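Local coordinates for epoxyqueuosine reductase (Streptococcus thermophilus, PDB 5D6S), which belongs to the QueG family of iron-sulfur proteins and binds a cobalamin together with two iron/sulfur clusters in a single chain, at residues Phe48-Asp53 with Ala167-Ile172; Arg116-Pro121 with Ile256-Tyr261; Leu126-Val131 with Met155-Ala160. All coordinates share one frame; numbering follows the deposited sequence.

Contact 1: residues Phe48-Asp53 with Ala167-Ile172; sequences FTTADD and AKRAGI
Arg169 reaches across to Thr49 and then turns the edge of its guanidinium to the carbonyls of the backbone that leaves strand 45-50. The bond from CA to CB of Arg169 points neither at the strand nor away from it, and the chain then bends at chi2 (-145°) and chi3 (-36°), which carries NE up to the threonine; the two side chains cross at about a right angle. Thr49 meets it with OG1, which stands anti to its own backbone N. The bond from Arg169 NE to Thr49 OG1 is 2.9 Å and fairly straight, 161° at the hydrogen, with the oxygen close to the guanidinium plane. Beyond it the terminal nitrogens take backbone carbonyls. Arg169 NH1 and NH2 close end-on upon one atom, Asp52 O, at 2.8 and 2.9 Å. NH1 approaches that oxygen on a lone pair, in the carbonyl plane, whereas NH2 comes from above the same plane. Arg169 NH2 also donates to Asp53 O at 2.9 Å, again from above the carbonyl plane, and NH1 makes a weak, bent bond to Thr50 O. Thr50 OG1 lies over one face of the guanidinium and accepts from Asp52 N (3.1 Å), an ST turn that shapes the backbone so gripped. Phe54 makes a cation-pi contact with Arg169. At the other end Thr49 CG2 packs on Ala170 CB at 3.8 Å, and Ala170 CA gives a CA-H...O contact to Phe48 O. Helix 163-169 stops here: Gly171 has positive phi, and Gly171 N and Ile172 N bond back to Lys168 O and Ala167 O. The arrangement thus joins a helix C terminus closed by a Schellman motif, whose Lys168 touches cobalamin, to an outermost strand of the four-stranded antiparallel sheet.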
ATOM      1  N   PHE A  48      13.380 -19.997   6.205  1.00 75.67           N
ATOM      2  CA  PHE A  48      14.831 -19.893   6.207  1.00 66.98           C
ATOM      3  C   PHE A  48      15.325 -20.097   4.800  1.00 71.43           C
ATOM      4  O   PHE A  48      14.761 -20.864   4.027  1.00 68.14           O
ATOM      5  CB  PHE A  48      15.454 -20.927   7.137  1.00 67.00           C
ATOM      6  CG  PHE A  48      14.989 -20.816   8.559  1.00 64.78           C
ATOM      7  CD1 PHE A  48      13.802 -21.425   8.955  1.00 58.50           C
ATOM      8  CD2 PHE A  48      15.715 -20.083   9.493  1.00 61.09           C
ATOM      9  CE1 PHE A  48      13.344 -21.313  10.261  1.00 63.01           C
ATOM     10  CE2 PHE A  48      15.262 -19.973  10.806  1.00 68.23           C
ATOM     11  CZ  PHE A  48      14.073 -20.596  11.195  1.00 63.16           C
ATOM     12  N   THR A  49      16.377 -19.381   4.453  1.00 76.90           N
ATOM     13  CA  THR A  49      16.958 -19.522   3.132  1.00 79.12           C
ATOM     14  C   THR A  49      18.390 -19.034   3.192  1.00 79.78           C
ATOM     15  O   THR A  49      18.818 -18.422   4.166  1.00 66.98           O
ATOM     16  CB  THR A  49      16.170 -18.763   2.057  1.00 77.42           C
ATOM     17  OG1 THR A  49      16.958 -18.669   0.863  1.00 81.04           O
ATOM     18  CG2 THR A  49      15.835 -17.375   2.530  1.00 84.81           C
ATOM     19  N   THR A  50      19.135 -19.342   2.145  1.00 82.66           N
ATOM     20  CA  THR A  50      20.543 -18.998   2.116  1.00 82.20           C
ATOM     21  C   THR A  50      20.674 -17.508   1.855  1.00 79.57           C
ATOM     22  O   THR A  50      19.744 -16.859   1.362  1.00 83.88           O
ATOM     23  CB  THR A  50      21.306 -19.777   1.023  1.00 75.74           C
ATOM     24  OG1 THR A  50      20.834 -19.378  -0.269  1.00 74.02           O
ATOM     25  CG2 THR A  50      21.121 -21.283   1.201  1.00 70.48           C
ATOM     26  N   ALA A  51      21.847 -16.986   2.178  1.00 70.75           N
ATOM     27  CA  ALA A  51      22.254 -15.669   1.736  1.00 63.85           C
ATOM     28  C   ALA A  51      22.773 -15.714   0.291  1.00 66.99           C
ATOM     29  O   ALA A  51      23.570 -14.865  -0.108  1.00 65.46           O
ATOM     30  CB  ALA A  51      23.326 -15.130   2.659  1.00 66.13           C
ATOM     31  N   ASP A  52      22.362 -16.714  -0.488  1.00 69.60           N
ATOM     32  CA  ASP A  52      22.780 -16.783  -1.882  1.00 78.93           C
ATOM     33  C   ASP A  52      22.119 -15.645  -2.612  1.00 70.36           C
ATOM     34  O   ASP A  52      20.962 -15.297  -2.325  1.00 67.77           O
ATOM     35  CB  ASP A  52      22.373 -18.100  -2.553  1.00 90.14           C
ATOM     36  CG  ASP A  52      23.263 -19.263  -2.157  1.00 96.83           C
ATOM     37  OD1 ASP A  52      24.281 -19.047  -1.470  1.00104.00           O
ATOM     38  OD2 ASP A  52      22.944 -20.398  -2.550  1.00102.19           O
ATOM     39  N   ASP A  53      22.846 -15.071  -3.552  1.00 62.06           N
ATOM     40  CA  ASP A  53      22.311 -13.948  -4.259  1.00 75.30           C
ATOM     41  C   ASP A  53      21.052 -14.311  -5.090  1.00 77.41           C
ATOM     42  O   ASP A  53      20.598 -15.454  -5.092  1.00 80.56           O
ATOM     43  CB  ASP A  53      23.409 -13.221  -5.044  1.00 83.68           C
ATOM     44  CG  ASP A  53      24.212 -14.122  -5.929  1.00 91.00           C
ATOM     45  OD1 ASP A  53      23.601 -14.763  -6.820  1.00106.82           O
ATOM     46  OD2 ASP A  53      25.459 -14.130  -5.781  1.00 86.70           O
ATOM     47  N   ALA A 167      10.824 -14.184   0.830  1.00 71.58           N
ATOM     48  CA  ALA A 167       9.804 -15.015   1.461  1.00 65.95           C
ATOM     49  C   ALA A 167       9.435 -16.255   0.629  1.00 67.79           C
ATOM     50  O   ALA A 167       8.985 -17.260   1.190  1.00 75.21           O
ATOM     51  CB  ALA A 167       8.568 -14.191   1.742  1.00 63.80           C
ATOM     52  N   LYS A 168       9.602 -16.181  -0.686  1.00 60.73           N
ATOM     53  CA  LYS A 168       9.401 -17.354  -1.528  1.00 70.75           C
ATOM     54  C   LYS A 168      10.505 -18.407  -1.332  1.00 73.06           C
ATOM     55  O   LYS A 168      10.202 -19.551  -0.978  1.00 67.22           O
ATOM     56  CB  LYS A 168       9.308 -16.992  -3.007  1.00 72.75           C
ATOM     57  CG  LYS A 168       9.115 -18.224  -3.872  1.00 80.63           C
ATOM     58  CD  LYS A 168       8.931 -17.914  -5.337  1.00 84.93           C
ATOM     59  CE  LYS A 168       9.589 -19.000  -6.168  1.00 89.62           C
ATOM     60  NZ  LYS A 168       9.606 -18.655  -7.600  1.00 95.06           N
ATOM     61  N   ARG A 169      11.766 -18.034  -1.565  1.00 73.67           N
ATOM     62  CA  ARG A 169      12.891 -18.944  -1.276  1.00 74.01           C
ATOM     63  C   ARG A 169      12.852 -19.522   0.139  1.00 72.37           C
ATOM     64  O   ARG A 169      13.438 -20.566   0.376  1.00 84.89           O
ATOM     65  CB  ARG A 169      14.274 -18.297  -1.471  1.00 71.40           C
ATOM     66  CG  ARG A 169      14.786 -18.268  -2.903  1.00 72.07           C
ATOM     67  CD  ARG A 169      16.304 -18.441  -3.022  1.00 66.20           C
ATOM     68  NE  ARG A 169      17.095 -17.820  -1.943  1.00 65.29           N
ATOM     69  CZ  ARG A 169      18.130 -16.978  -2.110  1.00 62.73           C
ATOM     70  NH1 ARG A 169      18.769 -16.500  -1.039  1.00 54.47           N
ATOM     71  NH2 ARG A 169      18.543 -16.606  -3.323  1.00 64.58           N
ATOM     72  N   ALA A 170      12.215 -18.834   1.076  1.00 62.69           N
ATOM     73  CA  ALA A 170      12.169 -19.314   2.448  1.00 65.25           C
ATOM     74  C   ALA A 170      10.924 -20.145   2.729  1.00 63.44           C
ATOM     75  O   ALA A 170      10.680 -20.562   3.860  1.00 61.01           O
ATOM     76  CB  ALA A 170      12.265 -18.147   3.415  1.00 70.67           C
ATOM     77  N   GLY A 171      10.128 -20.370   1.696  1.00 68.78           N
ATOM     78  CA  GLY A 171       8.892 -21.140   1.817  1.00 68.87           C
ATOM     79  C   GLY A 171       7.856 -20.554   2.765  1.00 66.63           C
ATOM     80  O   GLY A 171       7.227 -21.281   3.527  1.00 63.61           O
ATOM     81  N   ILE A 172       7.655 -19.237   2.702  1.00 72.61           N
ATOM     82  CA  ILE A 172       6.515 -18.597   3.401  1.00 77.82           C
ATOM     83  C   ILE A 172       5.263 -18.806   2.554  1.00 70.62           C
ATOM     84  O   ILE A 172       4.161 -19.004   3.076  1.00 70.29           O
ATOM     85  CB  ILE A 172       6.741 -17.082   3.681  1.00 80.59           C
ATOM     86  CG1 ILE A 172       7.355 -16.885   5.060  1.00 78.42           C
ATOM     87  CG2 ILE A 172       5.432 -16.296   3.671  1.00 90.26           C
ATOM     88  CD1 ILE A 172       8.759 -17.412   5.181  1.00 81.52           C
TER

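Contact 2: residues Arg116-Pro121 with Ile256-Tyr261; sequences RGKITP and IKTVIY
Lys118 carries the pairing with Thr258 and Ile260 through both of its backbone polar groups. Its N donates to Thr258 O over 2.9 Å, coming from above the carbonyl plane, and its O accepts from Ile260 N at 2.8 Å, with the donor nearly along the C=O axis. The same oxygen also receives a CA-H...O contact from Val259 CA (3.3 Å). Two residues further on, Thr120 N finds Tyr261 O at 3.0 Å in an almost straight bond, 168° at the hydrogen. One residue bonded to both neighbours of its counterpart is the pattern of a parallel bridge; here it forms a single bridge, Lys118 with Val259, between segments that run 40° apart, and not a longer sheet. The partner segment is shaped for it by a type II' turn from Ile256 to Val259, closed by Val259 N to Ile256 O at 2.7 Å, with Lys257 at positive phi just after helix 250-255. Side-chain contacts accompany these bonds. Ile119 CG1, anti to its backbone N (chi1 161°), sits 3.8 Å from Tyr261 CB, while Thr120 CG2 reaches Tyr261 CD2 at the same distance, oblique to the ring. The Lys118 chain passes Thr258 OG1 with its CG, CD and CE and carries its amino end away. Several other polar groups find partners outside the two segments: Thr120 OG1 is bonded to Asp264 OD1 and Asn122 N, Ile260 O to Asn324 ND2, and Lys257 O to Asn331 ND2. Arg116 turns from the interface to a salt bridge with Asp287 and a bond from NE to Met290 O. Thr120 belongs to the cobalamin pocket, its side chain lying about 3 Å, nearest atoms, from the ligand.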
ATOM      1  N   ARG A 116     -18.499   7.903   4.020  1.00 52.79           N
ATOM      2  CA  ARG A 116     -17.189   7.380   4.397  1.00 55.35           C
ATOM      3  C   ARG A 116     -16.438   6.822   3.176  1.00 55.63           C
ATOM      4  O   ARG A 116     -17.043   6.312   2.236  1.00 55.00           O
ATOM      5  CB  ARG A 116     -17.343   6.262   5.427  1.00 50.76           C
ATOM      6  CG  ARG A 116     -17.915   6.688   6.761  1.00 57.50           C
ATOM      7  CD  ARG A 116     -18.115   5.514   7.723  1.00 56.33           C
ATOM      8  NE  ARG A 116     -17.373   5.772   8.957  1.00 58.70           N
ATOM      9  CZ  ARG A 116     -17.886   6.269  10.069  1.00 62.83           C
ATOM     10  NH1 ARG A 116     -17.096   6.507  11.110  1.00 62.95           N
ATOM     11  NH2 ARG A 116     -19.186   6.508  10.170  1.00 71.47           N
ATOM     12  N   GLY A 117     -15.116   6.941   3.202  1.00 53.58           N
ATOM     13  CA  GLY A 117     -14.272   6.275   2.227  1.00 53.06           C
ATOM     14  C   GLY A 117     -13.661   5.049   2.863  1.00 58.43           C
ATOM     15  O   GLY A 117     -13.772   4.846   4.073  1.00 65.00           O
ATOM     16  N   LYS A 118     -13.050   4.208   2.042  1.00 61.35           N
ATOM     17  CA  LYS A 118     -12.319   3.036   2.518  1.00 65.76           C
ATOM     18  C   LYS A 118     -10.828   3.282   2.366  1.00 61.99           C
ATOM     19  O   LYS A 118     -10.385   4.075   1.560  1.00 77.63           O
ATOM     20  CB  LYS A 118     -12.679   1.773   1.729  1.00 70.32           C
ATOM     21  CG  LYS A 118     -14.155   1.402   1.636  1.00 81.84           C
ATOM     22  CD  LYS A 118     -14.374   0.368   0.521  1.00 91.85           C
ATOM     23  CE  LYS A 118     -15.838   0.187   0.148  1.00 99.06           C
ATOM     24  NZ  LYS A 118     -16.650  -0.328   1.285  1.00 99.06           N
ATOM     25  N   ILE A 119     -10.053   2.525   3.103  1.00 61.39           N
ATOM     26  CA  ILE A 119      -8.619   2.676   3.132  1.00 64.14           C
ATOM     27  C   ILE A 119      -8.033   1.283   3.425  1.00 59.91           C
ATOM     28  O   ILE A 119      -8.418   0.648   4.379  1.00 47.58           O
ATOM     29  CB  ILE A 119      -8.199   3.728   4.174  1.00 66.94           C
ATOM     30  CG1 ILE A 119      -6.697   3.462   4.481  1.00 61.61           C
ATOM     31  CG2 ILE A 119      -9.193   3.666   5.333  1.00 77.44           C
ATOM     32  CD1 ILE A 119      -6.226   3.079   5.870  1.00 67.32           C
ATOM     33  N   THR A 120      -7.135   0.806   2.557  1.00 62.55           N
ATOM     34  CA  THR A 120      -6.662  -0.603   2.550  1.00 61.01           C
ATOM     35  C   THR A 120      -6.387  -1.214   3.923  1.00 61.08           C
ATOM     36  O   THR A 120      -5.828  -0.552   4.796  1.00 68.08           O
ATOM     37  CB  THR A 120      -5.379  -0.793   1.707  1.00 59.61           C
ATOM     38  OG1 THR A 120      -4.921  -2.141   1.845  1.00 64.06           O
ATOM     39  CG2 THR A 120      -4.275   0.112   2.163  1.00 57.84           C
ATOM     40  N   PRO A 121      -6.782  -2.483   4.120  1.00 67.08           N
ATOM     41  CA  PRO A 121      -6.524  -3.155   5.404  1.00 61.47           C
ATOM     42  C   PRO A 121      -5.036  -3.267   5.714  1.00 61.56           C
ATOM     43  O   PRO A 121      -4.673  -3.406   6.882  1.00 58.91           O
ATOM     44  CB  PRO A 121      -7.131  -4.552   5.229  1.00 63.03           C
ATOM     45  CG  PRO A 121      -7.743  -4.623   3.865  1.00 63.43           C
ATOM     46  CD  PRO A 121      -7.385  -3.381   3.107  1.00 69.29           C
ATOM     47  N   ILE A 256     -10.573   4.795  -8.357  1.00 50.17           N
ATOM     48  CA  ILE A 256     -10.268   4.542  -6.939  1.00 47.23           C
ATOM     49  C   ILE A 256     -11.563   4.476  -6.155  1.00 51.96           C
ATOM     50  O   ILE A 256     -11.548   4.129  -4.963  1.00 61.94           O
ATOM     51  CB  ILE A 256      -9.320   5.553  -6.286  1.00 47.55           C
ATOM     52  CG1 ILE A 256      -9.932   6.949  -6.214  1.00 51.97           C
ATOM     53  CG2 ILE A 256      -8.018   5.650  -7.062  1.00 55.18           C
ATOM     54  CD1 ILE A 256      -9.165   7.896  -5.309  1.00 45.21           C
ATOM     55  N   LYS A 257     -12.687   4.750  -6.831  1.00 55.89           N
ATOM     56  CA  LYS A 257     -14.019   4.733  -6.206  1.00 51.78           C
ATOM     57  C   LYS A 257     -13.941   5.504  -4.918  1.00 47.75           C
ATOM     58  O   LYS A 257     -13.658   6.696  -4.948  1.00 55.05           O
ATOM     59  CB  LYS A 257     -14.516   3.304  -6.007  1.00 59.55           C
ATOM     60  CG  LYS A 257     -14.844   2.570  -7.305  1.00 61.36           C
ATOM     61  CD  LYS A 257     -15.634   1.304  -7.018  1.00 72.34           C
ATOM     62  CE  LYS A 257     -16.497   0.873  -8.202  1.00 83.60           C
ATOM     63  NZ  LYS A 257     -15.687   0.312  -9.312  1.00 80.02           N
ATOM     64  N   THR A 258     -14.089   4.831  -3.788  1.00 53.05           N
ATOM     65  CA  THR A 258     -13.967   5.492  -2.473  1.00 53.37           C
ATOM     66  C   THR A 258     -12.758   5.012  -1.688  1.00 48.46           C
ATOM     67  O   THR A 258     -12.587   5.345  -0.538  1.00 52.14           O
ATOM     68  CB  THR A 258     -15.235   5.255  -1.615  1.00 59.65           C
ATOM     69  OG1 THR A 258     -15.415   3.849  -1.388  1.00 61.34           O
ATOM     70  CG2 THR A 258     -16.459   5.811  -2.328  1.00 58.88           C
ATOM     71  N   VAL A 259     -11.896   4.237  -2.323  1.00 56.21           N
ATOM     72  CA  VAL A 259     -10.692   3.733  -1.661  1.00 53.50           C
ATOM     73  C   VAL A 259      -9.617   4.796  -1.766  1.00 56.10           C
ATOM     74  O   VAL A 259      -8.999   4.939  -2.830  1.00 59.76           O
ATOM     75  CB  VAL A 259     -10.192   2.411  -2.289  1.00 51.35           C
ATOM     76  CG1 VAL A 259      -8.991   1.903  -1.531  1.00 53.34           C
ATOM     77  CG2 VAL A 259     -11.279   1.344  -2.244  1.00 51.35           C
ATOM     78  N   ILE A 260      -9.398   5.520  -0.667  1.00 48.72           N
ATOM     79  CA  ILE A 260      -8.516   6.676  -0.666  1.00 51.86           C
ATOM     80  C   ILE A 260      -7.068   6.371  -0.328  1.00 53.38           C
ATOM     81  O   ILE A 260      -6.236   7.268  -0.275  1.00 57.37           O
ATOM     82  CB  ILE A 260      -8.990   7.778   0.305  1.00 51.18           C
ATOM     83  CG1 ILE A 260      -8.870   7.329   1.749  1.00 46.31           C
ATOM     84  CG2 ILE A 260     -10.398   8.240  -0.052  1.00 53.03           C
ATOM     85  CD1 ILE A 260      -9.363   8.348   2.757  1.00 46.86           C
ATOM     86  N   TYR A 261      -6.758   5.111  -0.109  1.00 55.68           N
ATOM     87  CA  TYR A 261      -5.367   4.679   0.107  1.00 55.70           C
ATOM     88  C   TYR A 261      -5.201   3.186  -0.208  1.00 53.06           C
ATOM     89  O   TYR A 261      -5.872   2.337   0.369  1.00 47.55           O
ATOM     90  CB  TYR A 261      -4.899   4.953   1.542  1.00 53.47           C
ATOM     91  CG  TYR A 261      -3.414   4.767   1.686  1.00 55.82           C
ATOM     92  CD1 TYR A 261      -2.540   5.743   1.245  1.00 56.42           C
ATOM     93  CD2 TYR A 261      -2.874   3.593   2.213  1.00 57.51           C
ATOM     94  CE1 TYR A 261      -1.163   5.575   1.325  1.00 57.79           C
ATOM     95  CE2 TYR A 261      -1.499   3.424   2.319  1.00 57.07           C
ATOM     96  CZ  TYR A 261      -0.646   4.421   1.854  1.00 56.60           C
ATOM     97  OH  TYR A 261       0.726   4.270   1.903  1.00 60.92           O
TER

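Contact 3: residues Leu126-Val131 with Met155-Ala160; sequences LDYHYV and MVDTGA
His129 CG stands anti to its carbonyl carbon (chi1 -62°) and Asp157 CG anti to its backbone N (chi1 -178°), and with these torsions the imidazole and the carboxylate meet. His129 NE2 donates to Asp157 OD2 over 2.7 Å in a fairly straight bond; the oxygen lies close to the ring plane, and the donor arrives on the anti side of OD2, tilted out of the carboxylate plane. Ring and carboxylate are turned 67° from each other. At the far edge of the imidazole, His129 ND1 donates to Asp127 OD1, also at 2.7 Å and through the syn lone pair, so a bond at each nitrogen fixes the rotation of the ring. Asp127 is the N-cap of helix 128-144: the same OD1 accepts from His129 N at 3.1 Å, met there from above the carboxylate plane. The helix start therefore orients the histidine that holds the loop after strand 152-155. Tyr128 lays its ring against one face of the imidazole, its CE1 3.7 Å above that plane and over the centre. The rim of the tyrosine meets the loop: Val156 CG2 lies in the ring plane, 4.0 Å from Tyr128 CD1, and Asp157 CB is near CE1. Tyr191 stacks on Tyr128. Thr158 CG2 packs at 3.8 Å from His129 CD2. Through its backbone, Asp157 donates from N to Asp163 OD2, and its O is hydrogen-bonded to N62 of cobalamin.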
ATOM      1  N   LEU A 126      -1.736  -0.108  13.791  1.00 61.29           N
ATOM      2  CA  LEU A 126      -0.354   0.360  13.839  1.00 61.06           C
ATOM      3  C   LEU A 126       0.522   0.009  12.645  1.00 60.60           C
ATOM      4  O   LEU A 126       0.504  -1.106  12.165  1.00 59.20           O
ATOM      5  CB  LEU A 126       0.355  -0.129  15.088  1.00 66.67           C
ATOM      6  CG  LEU A 126       1.162   1.022  15.674  1.00 73.65           C
ATOM      7  CD1 LEU A 126       0.174   2.022  16.233  1.00 85.42           C
ATOM      8  CD2 LEU A 126       2.095   0.561  16.772  1.00 72.12           C
ATOM      9  N   ASP A 127       1.278   1.003  12.186  1.00 63.93           N
ATOM     10  CA  ASP A 127       2.103   0.912  11.001  1.00 58.29           C
ATOM     11  C   ASP A 127       2.895  -0.367  11.074  1.00 57.85           C
ATOM     12  O   ASP A 127       3.691  -0.552  12.001  1.00 50.22           O
ATOM     13  CB  ASP A 127       3.053   2.103  10.957  1.00 62.65           C
ATOM     14  CG  ASP A 127       3.987   2.082   9.754  1.00 65.63           C
ATOM     15  OD1 ASP A 127       3.868   1.195   8.899  1.00 61.64           O
ATOM     16  OD2 ASP A 127       4.879   2.952   9.678  1.00 68.32           O
ATOM     17  N   TYR A 128       2.667  -1.259  10.110  1.00 54.35           N
ATOM     18  CA  TYR A 128       3.383  -2.540  10.080  1.00 55.86           C
ATOM     19  C   TYR A 128       4.897  -2.371  10.237  1.00 60.42           C
ATOM     20  O   TYR A 128       5.538  -3.149  10.923  1.00 65.50           O
ATOM     21  CB  TYR A 128       3.020  -3.375   8.827  1.00 55.59           C
ATOM     22  CG  TYR A 128       3.568  -2.943   7.479  1.00 57.36           C
ATOM     23  CD1 TYR A 128       4.845  -3.311   7.076  1.00 60.93           C
ATOM     24  CD2 TYR A 128       2.800  -2.203   6.592  1.00 61.23           C
ATOM     25  CE1 TYR A 128       5.342  -2.958   5.827  1.00 57.63           C
ATOM     26  CE2 TYR A 128       3.303  -1.825   5.356  1.00 64.82           C
ATOM     27  CZ  TYR A 128       4.582  -2.216   4.980  1.00 60.15           C
ATOM     28  OH  TYR A 128       5.102  -1.844   3.756  1.00 63.46           O
ATOM     29  N   HIS A 129       5.465  -1.357   9.606  1.00 62.13           N
ATOM     30  CA  HIS A 129       6.904  -1.101   9.735  1.00 64.97           C
ATOM     31  C   HIS A 129       7.317  -1.113  11.183  1.00 61.12           C
ATOM     32  O   HIS A 129       8.338  -1.670  11.516  1.00 66.39           O
ATOM     33  CB  HIS A 129       7.328   0.256   9.123  1.00 62.94           C
ATOM     34  CG  HIS A 129       7.075   0.368   7.648  1.00 63.95           C
ATOM     35  ND1 HIS A 129       5.835   0.677   7.125  1.00 64.74           N
ATOM     36  CD2 HIS A 129       7.901   0.225   6.587  1.00 56.20           C
ATOM     37  CE1 HIS A 129       5.908   0.716   5.807  1.00 59.38           C
ATOM     38  NE2 HIS A 129       7.151   0.448   5.456  1.00 55.26           N
ATOM     39  N   TYR A 130       6.571  -0.437  12.044  1.00 60.70           N
ATOM     40  CA  TYR A 130       6.944  -0.425  13.445  1.00 64.39           C
ATOM     41  C   TYR A 130       6.705  -1.804  14.084  1.00 66.07           C
ATOM     42  O   TYR A 130       7.537  -2.293  14.849  1.00 66.54           O
ATOM     43  CB  TYR A 130       6.207   0.645  14.257  1.00 71.98           C
ATOM     44  CG  TYR A 130       6.340   0.301  15.712  1.00 92.86           C
ATOM     45  CD1 TYR A 130       7.576   0.426  16.365  1.00100.15           C
ATOM     46  CD2 TYR A 130       5.276  -0.272  16.417  1.00101.93           C
ATOM     47  CE1 TYR A 130       7.720   0.045  17.691  1.00107.77           C
ATOM     48  CE2 TYR A 130       5.406  -0.656  17.747  1.00107.79           C
ATOM     49  CZ  TYR A 130       6.627  -0.503  18.379  1.00112.54           C
ATOM     50  OH  TYR A 130       6.769  -0.889  19.695  1.00113.09           O
ATOM     51  N   VAL A 131       5.559  -2.417  13.789  1.00 64.35           N
ATOM     52  CA  VAL A 131       5.198  -3.695  14.396  1.00 65.39           C
ATOM     53  C   VAL A 131       6.273  -4.758  14.106  1.00 68.28           C
ATOM     54  O   VAL A 131       6.747  -5.438  15.016  1.00 69.92           O
ATOM     55  CB  VAL A 131       3.805  -4.194  13.937  1.00 62.17           C
ATOM     56  CG1 VAL A 131       3.485  -5.546  14.555  1.00 60.71           C
ATOM     57  CG2 VAL A 131       2.712  -3.211  14.328  1.00 65.15           C
ATOM     58  N   MET A 155      15.298  -5.967   7.947  1.00 55.83           N
ATOM     59  CA  MET A 155      14.627  -5.208   6.894  1.00 60.62           C
ATOM     60  C   MET A 155      13.111  -5.396   6.943  1.00 62.19           C
ATOM     61  O   MET A 155      12.631  -6.490   7.191  1.00 72.14           O
ATOM     62  CB  MET A 155      15.143  -5.646   5.521  1.00 57.46           C
ATOM     63  CG  MET A 155      16.572  -5.250   5.277  1.00 59.91           C
ATOM     64  SD  MET A 155      17.079  -5.823   3.661  1.00 76.70           S
ATOM     65  CE  MET A 155      18.659  -4.986   3.504  1.00 76.78           C
ATOM     66  N   VAL A 156      12.364  -4.335   6.681  1.00 61.28           N
ATOM     67  CA  VAL A 156      10.927  -4.477   6.438  1.00 63.93           C
ATOM     68  C   VAL A 156      10.435  -3.337   5.532  1.00 61.23           C
ATOM     69  O   VAL A 156      10.393  -2.190   5.947  1.00 63.12           O
ATOM     70  CB  VAL A 156      10.140  -4.622   7.766  1.00 59.18           C
ATOM     71  CG1 VAL A 156      10.687  -3.685   8.816  1.00 64.42           C
ATOM     72  CG2 VAL A 156       8.654  -4.420   7.565  1.00 56.56           C
ATOM     73  N   ASP A 157      10.155  -3.686   4.275  1.00 61.98           N
ATOM     74  CA  ASP A 157       9.694  -2.779   3.224  1.00 59.64           C
ATOM     75  C   ASP A 157      10.774  -1.804   2.751  1.00 51.65           C
ATOM     76  O   ASP A 157      11.017  -1.674   1.554  1.00 53.37           O
ATOM     77  CB  ASP A 157       8.409  -2.060   3.654  1.00 63.95           C
ATOM     78  CG  ASP A 157       7.845  -1.139   2.570  1.00 70.34           C
ATOM     79  OD1 ASP A 157       7.498  -1.606   1.469  1.00 65.75           O
ATOM     80  OD2 ASP A 157       7.649   0.052   2.862  1.00 79.24           O
ATOM     81  N   THR A 158      11.422  -1.126   3.688  1.00 45.59           N
ATOM     82  CA  THR A 158      12.284   0.014   3.372  1.00 44.34           C
ATOM     83  C   THR A 158      13.707  -0.388   3.139  1.00 47.38           C
ATOM     84  O   THR A 158      14.554   0.437   2.832  1.00 45.79           O
ATOM     85  CB  THR A 158      12.310   0.989   4.557  1.00 48.63           C
ATOM     86  OG1 THR A 158      12.744   0.307   5.735  1.00 48.73           O
ATOM     87  CG2 THR A 158      10.939   1.572   4.828  1.00 45.46           C
ATOM     88  N   GLY A 159      13.994  -1.675   3.305  1.00 56.17           N
ATOM     89  CA  GLY A 159      15.314  -2.222   3.004  1.00 52.05           C
ATOM     90  C   GLY A 159      15.533  -2.462   1.504  1.00 62.07           C
ATOM     91  O   GLY A 159      14.614  -2.322   0.689  1.00 59.84           O
ATOM     92  N   ALA A 160      16.753  -2.896   1.161  1.00 67.05           N
ATOM     93  CA  ALA A 160      17.200  -3.081  -0.232  1.00 59.33           C
ATOM     94  C   ALA A 160      16.742  -4.381  -0.888  1.00 56.96           C
ATOM     95  O   ALA A 160      16.573  -4.450  -2.104  1.00 54.97           O
ATOM     96  CB  ALA A 160      18.703  -3.025  -0.294  1.00 60.97           C
TER

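From the N terminus, strand 45-50 opens the loop that contact 1 closes at the end of helix 163-169. Within it, segment 116-121 departs towards contact 2, whose partner 256-261 lies past the close of contact 1, so these two loops cross. Contact 3, 126-131 with 155-160, falls wholly inside both, joining the start of helix 128-144 to the exit of strand 152-155. Contacts 1 and 3 thus lie at the two outermost strands of the four-stranded sheet, 45-50 and 152-155, while contact 2 ties the QueG family region to the cluster-binding region. Each holds at least one residue of the cobalamin pocket, although contacts 1 and 2 have centres about 34 Å apart.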